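Local coordinates for RNA-binding protein Smaug (Drosophila melanogaster, PDB 1OXJ) that binds RNA through its SAM domain, to which an all-helical PHAT domain is joined, at residues His3-Ser8 against Pro97-Glu102; Leu19-Glu24 against Gly46-Ala51; Glu32-Ile37 against Leu57-Leu62; Glu64-Leu69 against Glu109-Arg114; Arg148-Glu153 against Gln161-Lys166. One frame throughout, in Å; residues are numbered along the deposited sequence.

Interaction 1 of 5, residues His3-Ser8 against Pro97-Glu102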
# COMPACT_ATOMS: atom_id res chain seq x y z
N HIS A 3 -13.40 -7.53 12.41
CA HIS A 3 -12.02 -6.98 12.47
C HIS A 3 -12.01 -5.55 13.00
O HIS A 3 -13.00 -4.82 12.86
CB HIS A 3 -11.38 -7.02 11.08
CG HIS A 3 -12.34 -6.77 9.96
ND1 HIS A 3 -13.09 -7.78 9.39
CD2 HIS A 3 -12.70 -5.63 9.33
CE1 HIS A 3 -13.86 -7.27 8.44
NE2 HIS A 3 -13.64 -5.97 8.38
N MET A 4 -10.90 -5.15 13.61
CA MET A 4 -10.80 -3.80 14.17
C MET A 4 -10.18 -2.80 13.20
O MET A 4 -9.76 -3.15 12.10
CB MET A 4 -10.01 -3.83 15.48
CG MET A 4 -10.13 -2.55 16.28
SD MET A 4 -9.28 -2.60 17.86
CE MET A 4 -10.66 -2.94 18.99
N VAL A 5 -10.13 -1.54 13.63
CA VAL A 5 -9.60 -0.45 12.83
C VAL A 5 -8.30 -0.76 12.09
O VAL A 5 -7.31 -1.18 12.69
CB VAL A 5 -9.37 0.80 13.71
CG1 VAL A 5 -8.99 1.99 12.85
CG2 VAL A 5 -10.63 1.09 14.52
N GLY A 6 -8.31 -0.54 10.77
CA GLY A 6 -7.13 -0.76 9.96
C GLY A 6 -6.80 -2.20 9.60
O GLY A 6 -5.79 -2.46 8.94
N MET A 7 -7.65 -3.14 10.00
CA MET A 7 -7.39 -4.54 9.71
C MET A 7 -8.38 -5.22 8.76
O MET A 7 -8.30 -6.43 8.55
CB MET A 7 -7.30 -5.31 11.03
CG MET A 7 -6.12 -4.85 11.90
SD MET A 7 -4.50 -5.25 11.21
CE MET A 7 -4.20 -6.66 12.14
N SER A 8 -9.29 -4.45 8.17
CA SER A 8 -10.28 -5.02 7.27
C SER A 8 -9.66 -5.67 6.03
O SER A 8 -10.25 -6.57 5.45
CB SER A 8 -11.29 -3.95 6.83
OG SER A 8 -10.68 -2.96 6.02
N PRO A 97 -2.38 -3.47 5.17
CA PRO A 97 -3.32 -2.93 6.15
C PRO A 97 -3.00 -1.47 6.44
O PRO A 97 -1.87 -1.15 6.84
CB PRO A 97 -3.10 -3.82 7.38
CG PRO A 97 -2.62 -5.11 6.79
CD PRO A 97 -1.68 -4.66 5.70
N MET A 98 -3.97 -0.60 6.22
CA MET A 98 -3.80 0.82 6.46
C MET A 98 -4.93 1.36 7.32
O MET A 98 -6.10 1.06 7.09
CB MET A 98 -3.78 1.60 5.14
CG MET A 98 -2.58 1.32 4.23
SD MET A 98 -2.56 2.44 2.76
CE MET A 98 -2.45 1.26 1.42
N LYS A 99 -4.57 2.16 8.31
CA LYS A 99 -5.56 2.76 9.19
C LYS A 99 -6.25 3.88 8.42
O LYS A 99 -5.75 4.36 7.41
CB LYS A 99 -4.89 3.35 10.42
CG LYS A 99 -4.13 2.33 11.27
CD LYS A 99 -3.64 2.95 12.57
CE LYS A 99 -4.78 3.13 13.55
NZ LYS A 99 -4.29 3.58 14.89
N PRO A 100 -7.43 4.31 8.90
CA PRO A 100 -8.16 5.39 8.24
C PRO A 100 -7.31 6.67 8.15
O PRO A 100 -6.40 6.87 8.96
CB PRO A 100 -9.37 5.59 9.15
CG PRO A 100 -9.64 4.18 9.64
CD PRO A 100 -8.24 3.68 9.96
N LEU A 101 -7.60 7.51 7.17
CA LEU A 101 -6.87 8.77 7.03
C LEU A 101 -7.09 9.62 8.28
O LEU A 101 -6.21 10.36 8.72
CB LEU A 101 -7.36 9.54 5.81
CG LEU A 101 -7.17 8.87 4.45
CD1 LEU A 101 -7.88 9.68 3.39
CD2 LEU A 101 -5.69 8.76 4.12
N GLU A 102 -8.28 9.48 8.87
CA GLU A 102 -8.66 10.22 10.07
C GLU A 102 -8.00 9.73 11.36
O GLU A 102 -8.58 9.88 12.44
CB GLU A 102 -10.17 10.19 10.27
CG GLU A 102 -10.97 10.94 9.24
CD GLU A 102 -10.74 10.40 7.86
OE1 GLU A 102 -10.73 9.15 7.71
OE2 GLU A 102 -10.59 11.21 6.93
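M98 O takes a CA-H...O contact from G6, with G6 CA to M98 O 3.6 Å and 140° at the hydrogen; no conventional hydrogen bond joins the two loops. G6 has no side chain to hold the loops apart; it is the third residue of a type II beta turn from M4 to M7, closed by M7 N on M4 O at 3.0 Å. Its phi there is positive (78°), which suits glycine, and a CB here would lie tight against K99 CG. G6 O rests 3.4 Å from P97 CB. Side chains add apolar contacts. V5 CG1, anti to the backbone N, reaches P100 CD at 3.4 Å, a little tighter than ordinary van der Waals contact, and the two side chains cross at about a right angle. M7 SD lies looser, 4.3 Å from P97 CB. K99 sends its NZ away to a salt bridge with E32. The contact thus joins the N-terminal loop of the SAM domain to a PHAT loop: P97 packs on I10 and W13 of helix 10-16 and on M34 of helix 31-34, while M98 packs on I111 of helix 111-127.

Interaction 2 of 5, residues Leu19-Glu24 against Gly46-Ala51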
# COMPACT_ATOMS: atom_id res chain seq x y z
N LEU A 19 0.07 -16.42 2.26
CA LEU A 19 0.09 -16.74 3.68
C LEU A 19 -1.30 -16.70 4.30
O LEU A 19 -1.43 -16.61 5.53
CB LEU A 19 1.00 -15.75 4.42
CG LEU A 19 2.51 -15.89 4.18
CD1 LEU A 19 3.24 -14.66 4.72
CD2 LEU A 19 3.01 -17.17 4.85
N HIS A 20 -2.34 -16.79 3.47
CA HIS A 20 -3.70 -16.74 3.99
C HIS A 20 -4.00 -17.92 4.90
O HIS A 20 -5.01 -17.94 5.60
CB HIS A 20 -4.71 -16.66 2.84
CG HIS A 20 -6.10 -16.34 3.29
ND1 HIS A 20 -7.00 -17.30 3.68
CD2 HIS A 20 -6.72 -15.15 3.45
CE1 HIS A 20 -8.12 -16.72 4.07
NE2 HIS A 20 -7.98 -15.41 3.94
N LYS A 21 -3.11 -18.91 4.90
CA LYS A 21 -3.26 -20.07 5.78
C LYS A 21 -3.31 -19.57 7.23
O LYS A 21 -3.91 -20.20 8.10
CB LYS A 21 -2.06 -20.99 5.59
CG LYS A 21 -1.86 -22.03 6.65
CD LYS A 21 -0.51 -22.73 6.44
CE LYS A 21 -0.23 -23.75 7.54
NZ LYS A 21 1.06 -24.46 7.33
N TYR A 22 -2.67 -18.42 7.47
CA TYR A 22 -2.62 -17.86 8.82
C TYR A 22 -3.62 -16.76 9.13
O TYR A 22 -3.44 -16.02 10.09
CB TYR A 22 -1.20 -17.36 9.11
CG TYR A 22 -0.18 -18.48 9.10
CD1 TYR A 22 0.62 -18.74 7.98
CD2 TYR A 22 -0.08 -19.34 10.19
CE1 TYR A 22 1.50 -19.83 7.95
CE2 TYR A 22 0.79 -20.43 10.17
CZ TYR A 22 1.57 -20.67 9.06
OH TYR A 22 2.42 -21.76 9.06
N ILE A 23 -4.69 -16.67 8.35
CA ILE A 23 -5.70 -15.64 8.59
C ILE A 23 -6.24 -15.63 10.03
O ILE A 23 -6.44 -14.56 10.62
CB ILE A 23 -6.91 -15.80 7.61
CG1 ILE A 23 -7.92 -14.67 7.81
CG2 ILE A 23 -7.60 -17.12 7.84
CD1 ILE A 23 -7.40 -13.29 7.45
N GLU A 24 -6.47 -16.81 10.60
CA GLU A 24 -7.01 -16.89 11.96
C GLU A 24 -6.12 -16.31 13.06
O GLU A 24 -6.61 -15.92 14.12
CB GLU A 24 -7.36 -18.33 12.32
CG GLU A 24 -8.52 -18.90 11.52
CD GLU A 24 -9.78 -18.07 11.65
OE1 GLU A 24 -10.16 -17.74 12.80
OE2 GLU A 24 -10.40 -17.75 10.62
N GLY A 46 2.99 -21.66 16.78
CA GLY A 46 2.65 -22.64 15.76
C GLY A 46 2.90 -22.35 14.29
O GLY A 46 2.57 -23.18 13.45
N VAL A 47 3.44 -21.18 13.97
CA VAL A 47 3.73 -20.83 12.58
C VAL A 47 5.06 -21.50 12.20
O VAL A 47 6.01 -21.47 12.98
CB VAL A 47 3.88 -19.30 12.40
CG1 VAL A 47 4.16 -18.96 10.95
CG2 VAL A 47 2.61 -18.59 12.87
N THR A 48 5.13 -22.10 11.02
CA THR A 48 6.36 -22.76 10.59
C THR A 48 7.52 -21.76 10.57
O THR A 48 7.31 -20.56 10.41
CB THR A 48 6.21 -23.35 9.18
OG1 THR A 48 6.20 -22.28 8.22
CG2 THR A 48 4.91 -24.14 9.06
N LYS A 49 8.74 -22.25 10.73
CA LYS A 49 9.91 -21.38 10.74
C LYS A 49 10.02 -20.59 9.44
O LYS A 49 10.48 -19.45 9.43
CB LYS A 49 11.19 -22.19 10.95
CG LYS A 49 11.28 -23.43 10.08
CD LYS A 49 11.13 -24.70 10.91
CE LYS A 49 9.77 -24.79 11.60
NZ LYS A 49 8.67 -24.88 10.61
N GLY A 50 9.61 -21.21 8.34
CA GLY A 50 9.67 -20.54 7.06
C GLY A 50 8.70 -19.37 6.98
O GLY A 50 9.08 -18.25 6.63
N ALA A 51 7.44 -19.64 7.30
CA ALA A 51 6.41 -18.60 7.26
C ALA A 51 6.66 -17.56 8.36
O ALA A 51 6.32 -16.39 8.20
CB ALA A 51 5.03 -19.23 7.42
O HOH W 1 3.19 -22.89 6.65
O HOH W 2 1.91 -23.44 10.92
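Y22 lays one ring face under V47 CG1, a CH-pi contact with CG1 4.0 Å from the centroid and 26° off the ring normal. The methyl sits toward the rim, 3.6 Å from Y22 CZ, while V47 CG2 touches Y22 CE2. The opposite face has K21 CG above it, also offset toward the rim, so the phenol is held between a neighbour in sequence and a residue across the contact. A51 CB approaches Y22 CE1 obliquely at 3.6 Å and meets L19 CD2 as well. Polar contacts gather at the phenol oxygen. T48 N gives it a weak but nearly straight hydrogen bond (T48 N to Y22 OH 3.4 Å, 172°). Two waters also bind Y22 OH: one accepts from K21 NZ at 2.7 Å, the other lies in the ring plane at its edge and donates to G46 O at 2.6 Å. T48 is also the N-cap of helix 49-77: chi1 of 72° sets OG1 between backbone N and carbonyl carbon, where T48 OG1 accepts from A51 N at 3.1 Å. An alanine at Y22 would probably open a gap beside V47 and A51 and leave both waters and T48 N without their shared oxygen. The contact fastens the loop after helix 10-16, whose I23 packs on I10 and L14, to the start of long helix 49-77 in the SAM domain.

Interaction 3 of 5, residues Glu32-Ile37 against Leu57-Leu62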
# COMPACT_ATOMS: atom_id res chain seq x y z
N GLU A 32 -1.98 -2.05 15.92
CA GLU A 32 -0.72 -1.87 16.64
C GLU A 32 -0.08 -3.19 17.05
O GLU A 32 1.13 -3.33 17.03
CB GLU A 32 -0.94 -0.99 17.89
CG GLU A 32 -1.29 0.47 17.60
CD GLU A 32 -2.65 0.66 16.92
OE1 GLU A 32 -3.61 -0.06 17.26
OE2 GLU A 32 -2.75 1.55 16.05
N GLU A 33 -0.90 -4.17 17.42
CA GLU A 33 -0.37 -5.47 17.81
C GLU A 33 0.29 -6.16 16.63
O GLU A 33 1.34 -6.81 16.78
CB GLU A 33 -1.49 -6.36 18.38
CG GLU A 33 -1.99 -5.89 19.75
CD GLU A 33 -3.06 -6.81 20.31
OE1 GLU A 33 -4.11 -6.98 19.65
OE2 GLU A 33 -2.84 -7.35 21.41
N MET A 34 -0.32 -6.04 15.45
CA MET A 34 0.23 -6.63 14.23
C MET A 34 1.65 -6.14 14.03
O MET A 34 2.54 -6.93 13.68
CB MET A 34 -0.62 -6.26 12.99
CG MET A 34 0.08 -6.49 11.60
SD MET A 34 -0.93 -6.08 10.15
CE MET A 34 -0.86 -4.30 10.18
N LEU A 35 1.88 -4.85 14.26
CA LEU A 35 3.21 -4.27 14.07
C LEU A 35 4.23 -4.69 15.12
O LEU A 35 5.41 -4.39 14.99
CB LEU A 35 3.12 -2.73 14.02
CG LEU A 35 2.30 -2.18 12.85
CD1 LEU A 35 2.33 -0.66 12.87
CD2 LEU A 35 2.86 -2.71 11.53
N LEU A 36 3.78 -5.40 16.15
CA LEU A 36 4.67 -5.87 17.21
C LEU A 36 5.11 -7.31 16.95
O LEU A 36 5.91 -7.87 17.71
CB LEU A 36 3.98 -5.79 18.57
CG LEU A 36 3.64 -4.38 19.04
CD1 LEU A 36 2.95 -4.44 20.40
CD2 LEU A 36 4.92 -3.56 19.13
N ILE A 37 4.59 -7.90 15.88
CA ILE A 37 4.92 -9.28 15.53
C ILE A 37 6.38 -9.50 15.17
O ILE A 37 6.95 -8.75 14.37
CB ILE A 37 4.05 -9.77 14.36
CG1 ILE A 37 2.61 -9.96 14.84
CG2 ILE A 37 4.62 -11.05 13.77
CD1 ILE A 37 1.62 -10.29 13.73
N LEU A 57 9.36 -10.65 7.98
CA LEU A 57 9.98 -9.76 7.00
C LEU A 57 8.94 -8.82 6.41
O LEU A 57 9.20 -7.63 6.21
CB LEU A 57 10.61 -10.57 5.86
CG LEU A 57 11.87 -11.37 6.18
CD1 LEU A 57 12.35 -12.07 4.92
CD2 LEU A 57 12.95 -10.44 6.73
N CYS A 58 7.75 -9.35 6.13
CA CYS A 58 6.68 -8.54 5.56
C CYS A 58 6.22 -7.48 6.55
O CYS A 58 5.94 -6.35 6.16
CB CYS A 58 5.50 -9.43 5.16
SG CYS A 58 5.86 -10.52 3.76
N ILE A 59 6.14 -7.85 7.83
CA ILE A 59 5.73 -6.91 8.87
C ILE A 59 6.79 -5.81 8.97
O ILE A 59 6.48 -4.63 9.15
CB ILE A 59 5.59 -7.64 10.24
CG1 ILE A 59 4.41 -8.62 10.18
CG2 ILE A 59 5.38 -6.63 11.36
CD1 ILE A 59 3.03 -7.97 10.17
N ASP A 60 8.06 -6.20 8.85
CA ASP A 60 9.13 -5.22 8.91
C ASP A 60 8.97 -4.25 7.74
O ASP A 60 9.14 -3.04 7.91
CB ASP A 60 10.50 -5.90 8.84
CG ASP A 60 10.81 -6.70 10.09
OD1 ASP A 60 10.68 -6.14 11.19
OD2 ASP A 60 11.17 -7.89 9.96
N LYS A 61 8.63 -4.78 6.57
CA LYS A 61 8.45 -3.92 5.40
C LYS A 61 7.27 -2.99 5.62
O LYS A 61 7.24 -1.88 5.10
CB LYS A 61 8.25 -4.75 4.13
CG LYS A 61 9.49 -5.51 3.72
CD LYS A 61 9.37 -6.10 2.32
CE LYS A 61 10.64 -6.86 1.95
NZ LYS A 61 10.58 -7.40 0.57
N LEU A 62 6.28 -3.45 6.38
CA LEU A 62 5.12 -2.61 6.67
C LEU A 62 5.61 -1.38 7.42
O LEU A 62 5.18 -0.26 7.16
CB LEU A 62 4.09 -3.35 7.55
CG LEU A 62 3.22 -4.42 6.88
CD1 LEU A 62 2.12 -4.87 7.86
CD2 LEU A 62 2.59 -3.82 5.61
O HOH W 3 9.14 -8.03 12.48
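M34 and I59 meet with no ring face or edge between them, since neither segment brings an aromatic residue to the contact; an aromatic residue bordering it is W13 of helix 10-16, which touches both I59 and L62. What the two segments share is aliphatic. I59 CD1 approaches M34 CG at 3.6 Å, the two side chains crossing obliquely. M34 holds CG anti to its backbone N (chi1 164°), and the chain then bends at chi3 (75°), which brings M34 CE to within 3.8 Å of L62 CD1; here the side chains meet at about a right angle. The other branch of I59, CG2, lies 3.7 Å from M34 O and 4.0 Å from I37 O, and so lies against the type I turn from M34 to I37, which I37 N closes on M34 O. I37 CG2 and L35 CD2 add wider contacts, to I59 CG1 and L62 CB. At the margin a water lies 3.0 Å from I37 O and 2.8 Å from D60 OD1 and can bridge them, though it cannot serve every acceptor around it at once; D60 OD1 also forms a salt bridge with K63. With M34 packed further on I10, this belongs to the hydrophobic core of the SAM domain. No direct hydrogen bond spans the two segments, so shape and the exclusion of water, with little directionality, probably account for most of the attraction.

Interaction 4 of 5, residues Glu64-Leu69 against Glu109-Arg114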
# COMPACT_ATOMS: atom_id res chain seq x y z
N GLU A 64 8.34 0.07 7.14
CA GLU A 64 9.11 0.96 6.26
C GLU A 64 8.27 1.75 5.27
O GLU A 64 8.77 2.64 4.58
CB GLU A 64 10.16 0.15 5.49
CG GLU A 64 11.33 -0.32 6.33
CD GLU A 64 11.96 0.81 7.13
OE1 GLU A 64 12.32 1.85 6.53
OE2 GLU A 64 12.09 0.66 8.37
N ARG A 65 6.97 1.45 5.20
CA ARG A 65 6.10 2.14 4.27
C ARG A 65 6.23 3.66 4.25
O ARG A 65 6.37 4.25 3.17
CB ARG A 65 4.65 1.74 4.52
CG ARG A 65 4.31 0.34 4.04
CD ARG A 65 2.90 -0.04 4.43
NE ARG A 65 2.72 -0.01 5.89
CZ ARG A 65 1.55 -0.20 6.49
NH1 ARG A 65 0.47 -0.44 5.75
NH2 ARG A 65 1.45 -0.14 7.81
N ALA A 66 6.19 4.30 5.41
CA ALA A 66 6.29 5.76 5.46
C ALA A 66 7.57 6.27 4.80
O ALA A 66 7.56 7.25 4.05
CB ALA A 66 6.21 6.25 6.91
N ASN A 67 8.69 5.60 5.09
CA ASN A 67 9.97 6.01 4.50
C ASN A 67 9.96 5.75 2.99
O ASN A 67 10.41 6.59 2.20
CB ASN A 67 11.13 5.23 5.14
CG ASN A 67 11.32 5.55 6.62
OD1 ASN A 67 11.18 6.70 7.03
ND2 ASN A 67 11.65 4.54 7.41
N ILE A 68 9.44 4.59 2.59
CA ILE A 68 9.38 4.25 1.17
C ILE A 68 8.55 5.29 0.42
O ILE A 68 8.97 5.81 -0.61
CB ILE A 68 8.76 2.86 0.95
CG1 ILE A 68 9.73 1.78 1.45
CG2 ILE A 68 8.42 2.67 -0.52
CD1 ILE A 68 9.10 0.41 1.60
N LEU A 69 7.36 5.59 0.94
CA LEU A 69 6.50 6.57 0.28
C LEU A 69 7.16 7.95 0.26
O LEU A 69 7.10 8.67 -0.73
CB LEU A 69 5.14 6.64 0.98
CG LEU A 69 4.30 5.37 0.81
CD1 LEU A 69 3.12 5.36 1.79
CD2 LEU A 69 3.81 5.30 -0.64
N GLU A 109 3.61 10.33 9.11
CA GLU A 109 3.58 8.91 9.43
C GLU A 109 2.23 8.29 9.11
O GLU A 109 2.01 7.11 9.37
CB GLU A 109 3.89 8.70 10.91
CG GLU A 109 5.19 9.35 11.37
CD GLU A 109 6.41 8.72 10.72
OE1 GLU A 109 7.49 9.36 10.72
OE2 GLU A 109 6.30 7.57 10.23
N ASN A 110 1.32 9.09 8.56
CA ASN A 110 -0.02 8.61 8.21
C ASN A 110 0.11 7.89 6.86
O ASN A 110 0.17 8.54 5.82
CB ASN A 110 -0.97 9.80 8.10
CG ASN A 110 -2.43 9.38 7.98
OD1 ASN A 110 -2.78 8.55 7.15
ND2 ASN A 110 -3.29 10.00 8.79
N ILE A 111 0.19 6.56 6.89
CA ILE A 111 0.39 5.76 5.66
C ILE A 111 -0.61 6.03 4.55
O ILE A 111 -0.23 6.18 3.38
CB ILE A 111 0.39 4.24 5.96
CG1 ILE A 111 1.42 3.91 7.05
CG2 ILE A 111 0.69 3.45 4.68
CD1 ILE A 111 2.81 4.49 6.80
N GLY A 112 -1.89 6.08 4.89
CA GLY A 112 -2.90 6.32 3.88
C GLY A 112 -2.71 7.67 3.23
O GLY A 112 -2.83 7.80 2.01
N LEU A 113 -2.40 8.67 4.04
CA LEU A 113 -2.19 10.03 3.54
C LEU A 113 -0.96 10.11 2.62
O LEU A 113 -1.01 10.76 1.57
CB LEU A 113 -2.01 10.99 4.71
CG LEU A 113 -2.14 12.48 4.42
CD1 LEU A 113 -3.58 12.78 4.00
CD2 LEU A 113 -1.76 13.29 5.66
N ARG A 114 0.14 9.49 3.03
CA ARG A 114 1.36 9.51 2.23
C ARG A 114 1.12 8.77 0.91
O ARG A 114 1.63 9.18 -0.14
CB ARG A 114 2.52 8.84 2.98
CG ARG A 114 2.90 9.53 4.30
CD ARG A 114 3.10 11.03 4.10
NE ARG A 114 4.19 11.35 3.17
CZ ARG A 114 5.47 11.46 3.51
NH1 ARG A 114 5.86 11.27 4.76
NH2 ARG A 114 6.38 11.79 2.59
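I111 packs tightly against helix 49-77, lying over one face of the R65 guanidinium with I111 CG1 4.0 Å above its plane, toward the rim. The two side chains cross at about a right angle, and I111 CD1 reaches on to A66 N at 3.7 Å and A66 CB at 3.8 Å. Bonds elsewhere fix the rotation of the R65 guanidinium: NH1 to P97 O and T96 OG1, NE to L62 O. A turn further on, L69 CD1 touches R114 CB at 3.7 Å, the side chains sliding past each other in opposite directions; the R114 guanidinium goes to E108 O, N70 and E73. The solvent side is thinner: exposed E109, bent at chi2, touches through one oxygen, OE2, 3.6 Å from A66 CB. Helix 111-127 begins beside it, N-capped by N110, whose OD1 accepts from L113 N at 3.1 Å. Helix 49-77 here runs on from the SAM into the PHAT domain, and its packing on helix 111-127 is consistent with the all-helical, TPR-related build of PHAT.

Interaction 5 of 5, residues Arg148-Glu153 against Gln161-Lys166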
# COMPACT_ATOMS: atom_id res chain seq x y z
N ARG A 148 -7.63 -0.96 -6.71
CA ARG A 148 -7.57 -1.50 -5.35
C ARG A 148 -7.72 -0.40 -4.30
O ARG A 148 -8.25 -0.64 -3.22
CB ARG A 148 -6.24 -2.23 -5.12
CG ARG A 148 -6.03 -3.46 -6.00
CD ARG A 148 -6.87 -4.65 -5.53
NE ARG A 148 -8.30 -4.46 -5.76
CZ ARG A 148 -8.89 -4.52 -6.95
NH1 ARG A 148 -8.17 -4.79 -8.03
NH2 ARG A 148 -10.20 -4.33 -7.06
N SER A 149 -7.24 0.80 -4.62
CA SER A 149 -7.34 1.93 -3.68
C SER A 149 -8.79 2.40 -3.51
O SER A 149 -9.21 2.79 -2.41
CB SER A 149 -6.47 3.10 -4.17
OG SER A 149 -5.10 2.74 -4.22
N ILE A 150 -9.55 2.36 -4.60
CA ILE A 150 -10.95 2.78 -4.57
C ILE A 150 -11.73 1.90 -3.59
O ILE A 150 -12.70 2.35 -2.97
CB ILE A 150 -11.59 2.69 -5.98
CG1 ILE A 150 -11.01 3.79 -6.87
CG2 ILE A 150 -13.10 2.85 -5.89
CD1 ILE A 150 -11.38 3.66 -8.34
N HIS A 151 -11.28 0.67 -3.42
CA HIS A 151 -11.95 -0.27 -2.53
C HIS A 151 -11.26 -0.48 -1.19
O HIS A 151 -11.59 -1.42 -0.45
CB HIS A 151 -12.13 -1.60 -3.26
CG HIS A 151 -12.98 -1.49 -4.49
ND1 HIS A 151 -14.32 -1.18 -4.45
CD2 HIS A 151 -12.66 -1.60 -5.81
CE1 HIS A 151 -14.79 -1.11 -5.68
NE2 HIS A 151 -13.81 -1.36 -6.52
N ASN A 152 -10.31 0.39 -0.86
CA ASN A 152 -9.62 0.30 0.41
C ASN A 152 -10.45 1.11 1.40
O ASN A 152 -10.59 2.33 1.24
CB ASN A 152 -8.22 0.90 0.31
CG ASN A 152 -7.39 0.68 1.56
OD1 ASN A 152 -7.94 0.57 2.66
ND2 ASN A 152 -6.08 0.62 1.39
N GLU A 153 -11.01 0.45 2.40
CA GLU A 153 -11.85 1.13 3.38
C GLU A 153 -11.20 2.37 4.00
O GLU A 153 -11.90 3.31 4.38
CB GLU A 153 -12.27 0.15 4.48
CG GLU A 153 -13.31 -0.85 4.00
CD GLU A 153 -13.77 -1.80 5.10
OE1 GLU A 153 -14.00 -1.32 6.23
OE2 GLU A 153 -13.91 -3.01 4.82
N GLN A 161 -12.93 10.84 -5.41
CA GLN A 161 -11.81 11.50 -6.07
C GLN A 161 -10.95 10.49 -6.83
O GLN A 161 -10.39 10.80 -7.88
CB GLN A 161 -10.96 12.25 -5.04
CG GLN A 161 -11.71 13.30 -4.22
CD GLN A 161 -12.44 12.71 -3.01
OE1 GLN A 161 -13.33 11.87 -3.15
NE2 GLN A 161 -12.06 13.16 -1.82
N LEU A 162 -10.86 9.27 -6.29
CA LEU A 162 -10.06 8.22 -6.92
C LEU A 162 -10.72 7.74 -8.21
O LEU A 162 -10.04 7.54 -9.22
CB LEU A 162 -9.85 7.05 -5.96
CG LEU A 162 -8.89 7.35 -4.79
CD1 LEU A 162 -9.00 6.27 -3.72
CD2 LEU A 162 -7.47 7.45 -5.34
N LYS A 163 -12.03 7.56 -8.19
CA LYS A 163 -12.75 7.12 -9.38
C LYS A 163 -12.60 8.18 -10.46
O LYS A 163 -12.42 7.86 -11.64
CB LYS A 163 -14.24 6.90 -9.07
CG LYS A 163 -14.51 5.83 -8.03
CD LYS A 163 -16.00 5.76 -7.70
CE LYS A 163 -16.26 4.78 -6.57
NZ LYS A 163 -17.71 4.72 -6.20
N ASP A 164 -12.67 9.44 -10.07
CA ASP A 164 -12.52 10.54 -11.01
C ASP A 164 -11.15 10.46 -11.66
O ASP A 164 -11.03 10.45 -12.88
CB ASP A 164 -12.68 11.89 -10.30
CG ASP A 164 -14.11 12.17 -9.87
OD1 ASP A 164 -14.33 13.18 -9.17
OD2 ASP A 164 -15.01 11.38 -10.22
N LEU A 165 -10.12 10.40 -10.82
CA LEU A 165 -8.73 10.33 -11.28
C LEU A 165 -8.54 9.16 -12.26
O LEU A 165 -7.97 9.34 -13.34
CB LEU A 165 -7.80 10.16 -10.08
CG LEU A 165 -6.38 10.75 -10.16
CD1 LEU A 165 -5.59 10.31 -8.94
CD2 LEU A 165 -5.68 10.30 -11.43
N LYS A 166 -9.00 7.98 -11.86
CA LYS A 166 -8.88 6.79 -12.70
C LYS A 166 -9.61 7.01 -14.02
O LYS A 166 -9.18 6.53 -15.06
CB LYS A 166 -9.46 5.57 -11.97
CG LYS A 166 -9.36 4.27 -12.74
CD LYS A 166 -10.09 3.14 -12.01
CE LYS A 166 -10.18 1.88 -12.86
NZ LYS A 166 -10.97 0.81 -12.19
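I150 holds CG1 anti to its carbonyl carbon (chi1 -71°) and CD1 extended beyond it (chi2 171°), which sends this branch across to L162 and K163. The pair belongs to a helical hairpin of the PHAT domain, in which the chain turns back after helix 136-150 so that helix 159-170 packs on its end. I150 CG1 comes to 3.6 Å from L162 CB, the two side chains sliding past each other in opposite directions. I150 CD1 lies over the helix 159-170 backbone, 3.9 Å from K163 CA, and touches K166 CD at the same distance. I150 CG2, on the other branch, meets K163 CE at 3.8 Å; the stretched lysine crosses I150 at about a right angle and meets it through its methylenes. K166 likewise gives its aliphatic part here, while its NZ forms a salt bridge with D147. The same I150 CG2 sits over the centre of the H151 ring, 4.2 Å above its plane. An alanine at I150 would probably open a gap between the helices and leave the methylenes of K163 and K166 without their apolar partner. S149 bonds OG to I145 O and packs on F115 of helix 111-127, as L162 does on L116. S149 O accepts from N152 N at 3.1 Å, and L162 CD1 rests 3.7 Å from that same oxygen.

Overall arrangement
From the N terminus, residues 3-8 open the widest loop, which interaction 1 closes only at 97-102, tying the SAM start to a PHAT loop. Interactions 2 and 3 nest inside it and cross each other, both fixing earlier SAM segments onto helix 49-77, with centres about 14 Å apart. Farther along that helix, interaction 4 follows in series and crosses interaction 1, to which it is joined by a probable hydrogen bond from N110 to L101 O, so the two contacts meet where SAM and PHAT parts of the chain adjoin. Interaction 5 closes a short loop near the C terminus, wholly within PHAT, and lies about 31 Å from interaction 2, centre to centre, on the opposite side of the chain's centre.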